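Local structure of Box C/D snoRNA protein 1 (Saccharomyces cerevisiae, 6THL) at residues E153-N157 with T158-E162. The protein is required for the accumulation of box C/D snoRNAs, and so for their processing, their transport to the nucleolus and ribosome biogenesis. Residues are numbered along the deposited sequence; the frame is centred on the assembly and turned at random.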
loop_
_atom_site.group_PDB
_atom_site.type_symbol
_atom_site.label_atom_id
_atom_site.label_comp_id
_atom_site.label_asym_id
_atom_site.label_seq_id
_atom_site.Cartn_x
_atom_site.Cartn_y
_atom_site.Cartn_z
ATOM N N GLU B 153 32.617 3.077 0.553
ATOM C CA GLU B 153 33.474 3.007 1.721
ATOM C C GLU B 153 32.584 3.107 2.954
ATOM O O GLU B 153 32.657 2.253 3.828
ATOM C CB GLU B 153 34.594 4.069 1.681
ATOM C CG GLU B 153 35.569 3.932 0.505
ATOM C CD GLU B 153 36.623 2.830 0.675
ATOM O OE1 GLU B 153 36.372 1.793 1.322
ATOM O OE2 GLU B 153 37.732 2.990 0.123
ATOM N N LEU B 154 31.688 4.092 2.990
ATOM C CA LEU B 154 30.697 4.182 4.087
ATOM C C LEU B 154 29.971 2.866 4.380
ATOM O O LEU B 154 29.332 2.744 5.420
ATOM C CB LEU B 154 29.622 5.230 3.791
ATOM C CG LEU B 154 29.896 6.695 4.119
ATOM C CD1 LEU B 154 28.694 7.567 3.737
ATOM C CD2 LEU B 154 30.246 6.878 5.589
ATOM N N LEU B 155 30.023 1.905 3.465
ATOM C CA LEU B 155 29.229 0.715 3.629
ATOM C C LEU B 155 30.097 -0.514 3.789
ATOM O O LEU B 155 29.598 -1.550 4.220
ATOM C CB LEU B 155 28.241 0.560 2.445
ATOM C CG LEU B 155 26.992 1.488 2.355
ATOM C CD1 LEU B 155 26.249 1.376 1.031
ATOM C CD2 LEU B 155 26.008 1.222 3.484
ATOM N N LYS B 156 31.400 -0.398 3.524
ATOM C CA LYS B 156 32.241 -1.585 3.283
ATOM C C LYS B 156 32.114 -2.719 4.306
ATOM O O LYS B 156 31.806 -3.854 3.934
ATOM C CB LYS B 156 33.705 -1.220 3.106
ATOM C CG LYS B 156 34.553 -2.383 2.607
ATOM C CD LYS B 156 36.018 -1.975 2.544
ATOM C CE LYS B 156 36.915 -3.062 1.972
ATOM N NZ LYS B 156 38.335 -2.615 1.953
ATOM N N ASN B 157 32.347 -2.445 5.579
ATOM C CA ASN B 157 32.289 -3.523 6.566
ATOM C C ASN B 157 31.052 -3.305 7.423
ATOM O O ASN B 157 31.152 -3.203 8.633
ATOM C CB ASN B 157 33.593 -3.516 7.390
ATOM C CG ASN B 157 33.983 -4.893 7.917
ATOM O OD1 ASN B 157 33.929 -5.890 7.202
ATOM N ND2 ASN B 157 34.422 -4.938 9.170
ATOM N N THR B 158 29.891 -3.157 6.783
ATOM C CA THR B 158 28.604 -3.017 7.492
ATOM C C THR B 158 27.691 -4.153 7.131
ATOM O O THR B 158 28.024 -5.056 6.360
ATOM C CB THR B 158 27.809 -1.748 7.100
ATOM O OG1 THR B 158 27.806 -1.611 5.672
ATOM C CG2 THR B 158 28.353 -0.483 7.773
ATOM N N THR B 159 26.496 -4.080 7.678
ATOM C CA THR B 159 25.413 -4.899 7.184
ATOM C C THR B 159 24.220 -4.036 6.784
ATOM O O THR B 159 23.932 -3.009 7.448
ATOM C CB THR B 159 25.074 -5.974 8.225
ATOM O OG1 THR B 159 26.159 -6.910 8.250
ATOM C CG2 THR B 159 23.742 -6.712 7.918
ATOM N N VAL B 160 23.564 -4.421 5.671
ATOM C CA VAL B 160 22.274 -3.817 5.310
ATOM C C VAL B 160 21.204 -4.847 5.191
ATOM O O VAL B 160 21.470 -6.009 4.955
ATOM C CB VAL B 160 22.332 -3.031 4.011
ATOM C CG1 VAL B 160 23.092 -1.724 4.232
ATOM C CG2 VAL B 160 22.939 -3.876 2.897
ATOM N N ILE B 161 19.972 -4.432 5.397
ATOM C CA ILE B 161 18.867 -5.290 5.027
ATOM C C ILE B 161 18.549 -4.933 3.586
ATOM O O ILE B 161 17.955 -3.875 3.269
ATOM C CB ILE B 161 17.669 -5.131 5.944
ATOM C CG1 ILE B 161 17.989 -5.857 7.243
ATOM C CG2 ILE B 161 16.452 -5.785 5.300
ATOM C CD1 ILE B 161 17.123 -5.461 8.394
ATOM N N GLU B 162 19.041 -5.803 2.714
ATOM C CA GLU B 162 18.915 -5.653 1.265
ATOM C C GLU B 162 19.765 -4.502 0.710
ATOM O O GLU B 162 20.351 -4.601 -0.385
ATOM C CB GLU B 162 17.432 -5.504 0.839
ATOM C CG GLU B 162 16.536 -6.687 1.186
ATOM C CD GLU B 162 16.475 -7.761 0.122
ATOM O OE1 GLU B 162 16.061 -8.889 0.463
ATOM O OE2 GLU B 162 16.808 -7.495 -1.044
#
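T158 and L155 meet between a short helix and a strand, as the ends of a tight four-residue beta turn in which a threonine folds back onto the backbone it has just left. Followed outward from T158, the side chain begins at CB, 3.4 Å from the carbonyl oxygen O of L155. There it branches. The hydroxyl lies between its own backbone N and carbonyl carbon (chi1 46°), a rotation that carries OG1 back toward L155, so close to L155 O that the hydrogen bond implied by the model is doubtful at 2.8 Å resolution. The methyl CG2 leaves on the other branch, 3.9 Å from L155 O and 4.1 Å from the backbone O of L154. The amide N of T158 reaches the same L155 oxygen at 3.0 Å, the i to i+3 bond of the turn, but it is weak, bent to 135° at the hydrogen. One carbonyl would thus serve both the backbone N and the hydroxyl of a single residue, though neither bond is well defined. Spanning the turn, L155 CD2 packs against V160 CG1 at 4.2 Å, adding an apolar touch between helix and strand. Within the BCD1 domain, the turn joins helix 151-155 to strand 159-161, which runs parallel to strand 15-18 and is outermost, within this chain, in a small mixed sheet; L155 and V160 both rest on V15 of that neighbouring strand.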